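Local atomic coordinates of aminotransferase, classes I and II (Silicibacter pomeroyi DSS-3, PDB entry 3H14), a protein that probably transfers amino groups between L-aspartate and 2-oxoglutarate with pyridoxal 5'-phosphate as cofactor, like other aminotransferases of its class. Residues G69-Y81 with V87-G99. Residues are numbered along the deposited sequence; the frame is centred on the assembly and turned at random.
Sequences GLPALRQRIARLY and VDLDPGRVVITPG
Arg74 reaches from helix 71-81 to the carbonyl of Val94. Its NE donates to Val94 O at 2.6 Å, nearly in line with the C=O bond (162°). Its NH2 adds a weak second bond to the same oxygen. The Arg74 side chain bends at chi3 (85°), which brings the guanidinium edge to Val94 O. NH2 also lies 2.8 Å from Gly92 O, but the angle is too poor for a hydrogen bond. At the other end of the contact Val87 N donates to Tyr81 O over 3.1 Å. One water lies between the two segments, near their 81 and 87 ends. It donates to Ala78 O and Val87 O and accepts from Leu89 N at 2.9 Å. Three backbone polar atoms are thus satisfied by a single molecule. The unit is a helix, a short connection and an edge strand of the seven-stranded sheet in the PLP-dependent aminotransferase fold. Strand 94-97 pairs antiparallel with 240-243 there, and Val95 bonds through its backbone to Met242. Helix 71-85 lies across strand 94-97, with Ile77 and Leu73 against the Val94 and Ile96 side chains. Ile96 CD1 presses on Ile77 CD1 at 3.5 Å, a tight pair, and also meets Leu73 CG. Val94 CG1 fits against both CG2 and CD1 of Ile77. Pro91 rests on Ala78 and on the CG of Gln75. Tyr81 and Leu89 run side by side, and Leu89 CD2 lies 3.5 Å from Tyr81 CD2. The Tyr81 hydroxyl is hydrogen-bonded to Trp241 NE1. Arg93 points away from the helix; its NH2 forms a salt bridge with Asp220, and its NE donates to Val244 O.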
ATOM      1  N   GLY A  69      18.544   2.396 -12.966  1.00 30.59           N
ATOM      2  CA  GLY A  69      18.598   3.801 -12.516  1.00 30.46           C
ATOM      3  C   GLY A  69      19.967   4.323 -12.070  1.00 29.93           C
ATOM      4  O   GLY A  69      20.998   3.770 -12.397  1.00 29.83           O
ATOM      5  N   LEU A  70      19.948   5.437 -11.349  1.00 29.58           N
ATOM      6  CA  LEU A  70      21.149   6.069 -10.806  1.00 29.65           C
ATOM      7  C   LEU A  70      21.930   5.050  -9.976  1.00 28.80           C
ATOM      8  O   LEU A  70      21.386   4.475  -9.046  1.00 28.31           O
ATOM      9  CB  LEU A  70      20.743   7.262  -9.939  1.00 29.34           C
ATOM     10  CG  LEU A  70      21.569   8.532  -9.946  1.00 32.75           C
ATOM     11  CD1 LEU A  70      21.896   9.022 -11.375  1.00 32.87           C
ATOM     12  CD2 LEU A  70      20.837   9.615  -9.134  1.00 31.39           C
ATOM     13  N   PRO A  71      23.208   4.790 -10.327  1.00 28.91           N
ATOM     14  CA  PRO A  71      24.032   3.877  -9.521  1.00 27.65           C
ATOM     15  C   PRO A  71      24.117   4.204  -8.016  1.00 27.16           C
ATOM     16  O   PRO A  71      24.052   3.307  -7.185  1.00 26.38           O
ATOM     17  CB  PRO A  71      25.424   4.004 -10.183  1.00 28.57           C
ATOM     18  CG  PRO A  71      25.093   4.351 -11.625  1.00 28.69           C
ATOM     19  CD  PRO A  71      23.938   5.279 -11.525  1.00 28.56           C
ATOM     20  N   ALA A  72      24.295   5.471  -7.665  1.00 26.81           N
ATOM     21  CA  ALA A  72      24.319   5.874  -6.254  1.00 26.29           C
ATOM     22  C   ALA A  72      23.005   5.532  -5.522  1.00 25.52           C
ATOM     23  O   ALA A  72      23.026   5.195  -4.351  1.00 26.40           O
ATOM     24  CB  ALA A  72      24.611   7.363  -6.123  1.00 26.93           C
ATOM     25  N   LEU A  73      21.875   5.670  -6.203  1.00 24.52           N
ATOM     26  CA  LEU A  73      20.558   5.343  -5.596  1.00 24.06           C
ATOM     27  C   LEU A  73      20.354   3.847  -5.393  1.00 24.01           C
ATOM     28  O   LEU A  73      19.972   3.405  -4.318  1.00 24.37           O
ATOM     29  CB  LEU A  73      19.434   5.935  -6.435  1.00 23.79           C
ATOM     30  CG  LEU A  73      18.003   5.749  -5.887  1.00 23.39           C
ATOM     31  CD1 LEU A  73      17.832   6.314  -4.475  1.00 18.12           C
ATOM     32  CD2 LEU A  73      17.039   6.389  -6.855  1.00 21.63           C
ATOM     33  N   ARG A  74      20.663   3.066  -6.409  1.00 24.31           N
ATOM     34  CA  ARG A  74      20.762   1.600  -6.256  1.00 25.20           C
ATOM     35  C   ARG A  74      21.655   1.167  -5.101  1.00 25.14           C
ATOM     36  O   ARG A  74      21.301   0.308  -4.314  1.00 25.13           O
ATOM     37  CB  ARG A  74      21.274   0.976  -7.546  1.00 25.39           C
ATOM     38  CG  ARG A  74      20.325   1.167  -8.720  1.00 24.20           C
ATOM     39  CD  ARG A  74      20.940   0.666 -10.012  1.00 27.17           C
ATOM     40  NE  ARG A  74      20.740  -0.756 -10.172  1.00 26.52           N
ATOM     41  CZ  ARG A  74      21.277  -1.504 -11.125  1.00 30.74           C
ATOM     42  NH1 ARG A  74      22.143  -0.997 -12.006  1.00 30.00           N
ATOM     43  NH2 ARG A  74      20.972  -2.793 -11.162  1.00 30.45           N
ATOM     44  N   GLN A  75      22.837   1.754  -5.020  1.00 25.98           N
ATOM     45  CA  GLN A  75      23.766   1.491  -3.933  1.00 26.43           C
ATOM     46  C   GLN A  75      23.201   1.900  -2.571  1.00 25.53           C
ATOM     47  O   GLN A  75      23.385   1.195  -1.571  1.00 24.39           O
ATOM     48  CB  GLN A  75      25.081   2.241  -4.210  1.00 27.38           C
ATOM     49  CG  GLN A  75      25.940   1.545  -5.248  1.00 28.93           C
ATOM     50  CD  GLN A  75      26.924   2.464  -5.973  1.00 31.00           C
ATOM     51  OE1 GLN A  75      27.287   3.539  -5.475  1.00 36.64           O
ATOM     52  NE2 GLN A  75      27.362   2.036  -7.157  1.00 33.46           N
ATOM     53  N   ARG A  76      22.527   3.045  -2.525  1.00 24.59           N
ATOM     54  CA  ARG A  76      21.942   3.518  -1.256  1.00 24.83           C
ATOM     55  C   ARG A  76      20.797   2.634  -0.767  1.00 24.44           C
ATOM     56  O   ARG A  76      20.629   2.438   0.432  1.00 24.46           O
ATOM     57  CB  ARG A  76      21.444   4.961  -1.364  1.00 24.66           C
ATOM     58  CG  ARG A  76      20.944   5.580  -0.040  1.00 24.80           C
ATOM     59  CD  ARG A  76      22.048   5.662   1.016  1.00 27.15           C
ATOM     60  NE  ARG A  76      21.556   6.106   2.313  1.00 26.90           N
ATOM     61  CZ  ARG A  76      20.956   5.327   3.208  1.00 28.90           C
ATOM     62  NH1 ARG A  76      20.725   4.045   2.957  1.00 30.13           N
ATOM     63  NH2 ARG A  76      20.564   5.834   4.363  1.00 28.85           N
ATOM     64  N   ILE A  77      19.978   2.161  -1.691  1.00 24.44           N
ATOM     65  CA  ILE A  77      18.921   1.212  -1.360  1.00 24.13           C
ATOM     66  C   ILE A  77      19.523  -0.114  -0.810  1.00 25.15           C
ATOM     67  O   ILE A  77      19.082  -0.620   0.230  1.00 24.98           O
ATOM     68  CB  ILE A  77      18.004   0.985  -2.566  1.00 24.13           C
ATOM     69  CG1 ILE A  77      17.184   2.257  -2.865  1.00 22.02           C
ATOM     70  CG2 ILE A  77      17.071  -0.207  -2.337  1.00 23.41           C
ATOM     71  CD1 ILE A  77      16.575   2.309  -4.276  1.00 23.41           C
ATOM     72  N   ALA A  78      20.536  -0.640  -1.492  1.00 25.80           N
ATOM     73  CA  ALA A  78      21.239  -1.838  -1.044  1.00 26.14           C
ATOM     74  C   ALA A  78      21.708  -1.692   0.402  1.00 27.20           C
ATOM     75  O   ALA A  78      21.521  -2.599   1.214  1.00 27.96           O
ATOM     76  CB  ALA A  78      22.434  -2.151  -1.983  1.00 26.06           C
ATOM     77  N   ARG A  79      22.268  -0.526   0.739  1.00 28.61           N
ATOM     78  CA  ARG A  79      22.671  -0.213   2.117  1.00 29.02           C
ATOM     79  C   ARG A  79      21.473  -0.247   3.085  1.00 28.75           C
ATOM     80  O   ARG A  79      21.590  -0.718   4.220  1.00 27.64           O
ATOM     81  CB  ARG A  79      23.359   1.158   2.153  1.00 29.67           C
ATOM     82  CG  ARG A  79      23.823   1.638   3.527  1.00 30.79           C
ATOM     83  CD  ARG A  79      24.690   2.893   3.391  1.00 33.03           C
ATOM     84  NE  ARG A  79      24.283   3.948   4.322  1.00 35.77           N
ATOM     85  CZ  ARG A  79      24.575   5.237   4.171  1.00 38.44           C
ATOM     86  NH1 ARG A  79      25.266   5.664   3.113  1.00 40.98           N
ATOM     87  NH2 ARG A  79      24.144   6.117   5.074  1.00 39.59           N
ATOM     88  N   LEU A  80      20.318   0.257   2.637  1.00 27.77           N
ATOM     89  CA  LEU A  80      19.094   0.187   3.445  1.00 26.82           C
ATOM     90  C   LEU A  80      18.746  -1.255   3.866  1.00 26.89           C
ATOM     91  O   LEU A  80      18.306  -1.490   5.005  1.00 26.84           O
ATOM     92  CB  LEU A  80      17.916   0.881   2.702  1.00 26.64           C
ATOM     93  CG  LEU A  80      16.486   0.722   3.259  1.00 26.91           C
ATOM     94  CD1 LEU A  80      15.619   1.943   2.977  1.00 23.84           C
ATOM     95  CD2 LEU A  80      15.828  -0.506   2.711  1.00 25.49           C
ATOM     96  N   TYR A  81      18.982  -2.225   2.981  1.00 26.57           N
ATOM     97  CA  TYR A  81      18.650  -3.621   3.280  1.00 26.94           C
ATOM     98  C   TYR A  81      19.523  -4.186   4.388  1.00 28.35           C
ATOM     99  O   TYR A  81      19.044  -4.969   5.204  1.00 28.91           O
ATOM    100  CB  TYR A  81      18.641  -4.496   2.009  1.00 26.23           C
ATOM    101  CG  TYR A  81      17.342  -4.318   1.212  1.00 24.90           C
ATOM    102  CD1 TYR A  81      16.207  -5.040   1.536  1.00 25.82           C
ATOM    103  CD2 TYR A  81      17.239  -3.370   0.191  1.00 24.17           C
ATOM    104  CE1 TYR A  81      15.016  -4.878   0.849  1.00 23.35           C
ATOM    105  CE2 TYR A  81      16.038  -3.188  -0.507  1.00 26.06           C
ATOM    106  CZ  TYR A  81      14.923  -3.946  -0.163  1.00 25.17           C
ATOM    107  OH  TYR A  81      13.725  -3.790  -0.852  1.00 22.31           O
ATOM    108  N   VAL A  87      20.254  -7.711   5.810  1.00 33.44           N
ATOM    109  CA  VAL A  87      20.406  -8.436   4.554  1.00 33.39           C
ATOM    110  C   VAL A  87      21.521  -7.830   3.706  1.00 34.10           C
ATOM    111  O   VAL A  87      21.503  -6.636   3.425  1.00 34.72           O
ATOM    112  CB  VAL A  87      19.090  -8.456   3.742  1.00 33.21           C
ATOM    113  CG1 VAL A  87      19.357  -8.784   2.306  1.00 31.61           C
ATOM    114  CG2 VAL A  87      18.122  -9.474   4.338  1.00 32.77           C
ATOM    115  N   ASP A  88      22.480  -8.661   3.295  1.00 34.95           N
ATOM    116  CA  ASP A  88      23.570  -8.241   2.414  1.00 35.62           C
ATOM    117  C   ASP A  88      23.088  -8.350   0.972  1.00 34.81           C
ATOM    118  O   ASP A  88      22.875  -9.449   0.465  1.00 35.58           O
ATOM    119  CB  ASP A  88      24.799  -9.131   2.636  1.00 37.00           C
ATOM    120  CG  ASP A  88      26.071  -8.579   1.969  1.00 40.83           C
ATOM    121  OD1 ASP A  88      26.924  -8.025   2.707  1.00 46.43           O
ATOM    122  OD2 ASP A  88      26.225  -8.706   0.722  1.00 44.70           O
ATOM    123  N   LEU A  89      22.912  -7.211   0.305  1.00 33.26           N
ATOM    124  CA  LEU A  89      22.311  -7.201  -1.018  1.00 32.14           C
ATOM    125  C   LEU A  89      23.215  -6.514  -2.006  1.00 31.38           C
ATOM    126  O   LEU A  89      23.698  -5.436  -1.738  1.00 30.76           O
ATOM    127  CB  LEU A  89      20.961  -6.477  -0.970  1.00 31.88           C
ATOM    128  CG  LEU A  89      20.113  -6.408  -2.251  1.00 32.36           C
ATOM    129  CD1 LEU A  89      19.646  -7.809  -2.697  1.00 33.08           C
ATOM    130  CD2 LEU A  89      18.923  -5.453  -2.035  1.00 30.55           C
ATOM    131  N   ASP A  90      23.417  -7.144  -3.152  1.00 31.41           N
ATOM    132  CA  ASP A  90      24.160  -6.556  -4.246  1.00 31.85           C
ATOM    133  C   ASP A  90      23.301  -5.455  -4.881  1.00 31.42           C
ATOM    134  O   ASP A  90      22.128  -5.692  -5.184  1.00 31.98           O
ATOM    135  CB  ASP A  90      24.491  -7.648  -5.260  1.00 32.42           C
ATOM    136  CG  ASP A  90      25.047  -7.110  -6.558  1.00 35.31           C
ATOM    137  OD1 ASP A  90      25.821  -6.140  -6.552  1.00 38.09           O
ATOM    138  OD2 ASP A  90      24.696  -7.682  -7.606  1.00 42.21           O
ATOM    139  N   PRO A  91      23.853  -4.236  -5.040  1.00 30.50           N
ATOM    140  CA  PRO A  91      23.102  -3.165  -5.721  1.00 30.01           C
ATOM    141  C   PRO A  91      22.703  -3.454  -7.147  1.00 28.55           C
ATOM    142  O   PRO A  91      21.772  -2.843  -7.648  1.00 29.01           O
ATOM    143  CB  PRO A  91      24.042  -1.951  -5.662  1.00 30.12           C
ATOM    144  CG  PRO A  91      25.336  -2.440  -5.149  1.00 29.93           C
ATOM    145  CD  PRO A  91      25.147  -3.764  -4.510  1.00 31.00           C
ATOM    146  N   GLY A  92      23.388  -4.390  -7.792  1.00 27.48           N
ATOM    147  CA  GLY A  92      23.018  -4.836  -9.128  1.00 26.84           C
ATOM    148  C   GLY A  92      21.622  -5.431  -9.191  1.00 25.97           C
ATOM    149  O   GLY A  92      21.024  -5.479 -10.252  1.00 26.18           O
ATOM    150  N   ARG A  93      21.117  -5.915  -8.059  1.00 25.26           N
ATOM    151  CA  ARG A  93      19.768  -6.512  -7.997  1.00 24.23           C
ATOM    152  C   ARG A  93      18.664  -5.492  -7.723  1.00 23.69           C
ATOM    153  O   ARG A  93      17.508  -5.868  -7.731  1.00 24.49           O
ATOM    154  CB  ARG A  93      19.720  -7.615  -6.916  1.00 24.56           C
ATOM    155  CG  ARG A  93      20.402  -8.901  -7.364  1.00 23.32           C
ATOM    156  CD  ARG A  93      20.604  -9.864  -6.228  1.00 23.46           C
ATOM    157  NE  ARG A  93      19.313 -10.304  -5.744  1.00 22.13           N
ATOM    158  CZ  ARG A  93      19.086 -10.915  -4.592  1.00 23.87           C
ATOM    159  NH1 ARG A  93      20.085 -11.254  -3.782  1.00 25.62           N
ATOM    160  NH2 ARG A  93      17.835 -11.243  -4.277  1.00 24.04           N
ATOM    161  N   VAL A  94      19.034  -4.238  -7.425  1.00 23.02           N
ATOM    162  CA  VAL A  94      18.077  -3.148  -7.182  1.00 22.57           C
ATOM    163  C   VAL A  94      17.770  -2.508  -8.527  1.00 22.41           C
ATOM    164  O   VAL A  94      18.686  -2.121  -9.256  1.00 22.85           O
ATOM    165  CB  VAL A  94      18.633  -2.103  -6.184  1.00 21.93           C
ATOM    166  CG1 VAL A  94      17.616  -0.873  -5.957  1.00 17.78           C
ATOM    167  CG2 VAL A  94      18.955  -2.766  -4.896  1.00 22.39           C
ATOM    168  N   VAL A  95      16.489  -2.495  -8.910  1.00 21.63           N
ATOM    169  CA  VAL A  95      16.011  -1.843 -10.098  1.00 20.83           C
ATOM    170  C   VAL A  95      15.151  -0.621  -9.683  1.00 21.39           C
ATOM    171  O   VAL A  95      14.162  -0.767  -8.955  1.00 20.50           O
ATOM    172  CB  VAL A  95      15.163  -2.809 -10.940  1.00 20.92           C
ATOM    173  CG1 VAL A  95      14.591  -2.136 -12.180  1.00 21.43           C
ATOM    174  CG2 VAL A  95      15.979  -4.027 -11.338  1.00 23.27           C
ATOM    175  N   ILE A  96      15.523   0.557 -10.172  1.00 20.67           N
ATOM    176  CA  ILE A  96      14.804   1.777  -9.886  1.00 21.52           C
ATOM    177  C   ILE A  96      13.621   1.856 -10.839  1.00 21.47           C
ATOM    178  O   ILE A  96      13.777   1.665 -12.039  1.00 22.11           O
ATOM    179  CB  ILE A  96      15.694   2.993 -10.094  1.00 21.81           C
ATOM    180  CG1 ILE A  96      16.963   2.873  -9.241  1.00 21.36           C
ATOM    181  CG2 ILE A  96      14.910   4.269  -9.779  1.00 21.41           C
ATOM    182  CD1 ILE A  96      16.733   2.457  -7.749  1.00 21.25           C
ATOM    183  N   THR A  97      12.436   2.130 -10.307  1.00 20.29           N
ATOM    184  CA  THR A  97      11.203   2.106 -11.090  1.00 20.62           C
ATOM    185  C   THR A  97      10.514   3.460 -10.995  1.00 20.63           C
ATOM    186  O   THR A  97      10.797   4.233 -10.102  1.00 19.30           O
ATOM    187  CB  THR A  97      10.197   1.082 -10.524  1.00 20.91           C
ATOM    188  OG1 THR A  97       9.867   1.484  -9.195  1.00 21.66           O
ATOM    189  CG2 THR A  97      10.797  -0.315 -10.494  1.00 22.65           C
ATOM    190  N   PRO A  98       9.584   3.734 -11.904  1.00 22.32           N
ATOM    191  CA  PRO A  98       8.783   4.949 -11.740  1.00 24.18           C
ATOM    192  C   PRO A  98       7.727   4.867 -10.592  1.00 25.06           C
ATOM    193  O   PRO A  98       6.674   5.489 -10.667  1.00 27.72           O
ATOM    194  CB  PRO A  98       8.117   5.119 -13.100  1.00 24.56           C
ATOM    195  CG  PRO A  98       8.153   3.761 -13.744  1.00 23.90           C
ATOM    196  CD  PRO A  98       9.254   2.974 -13.117  1.00 22.67           C
ATOM    197  N   GLY A  99       8.017   4.166  -9.512  1.00 25.20           N
ATOM    198  CA  GLY A  99       7.024   4.025  -8.451  1.00 25.41           C
ATOM    199  C   GLY A  99       6.534   2.609  -8.375  1.00 25.44           C
ATOM    200  O   GLY A  99       7.072   1.711  -9.022  1.00 25.92           O
TER
HETATM  201  O   HOH W   1      22.962  -4.849   2.025  1.00 38.16           O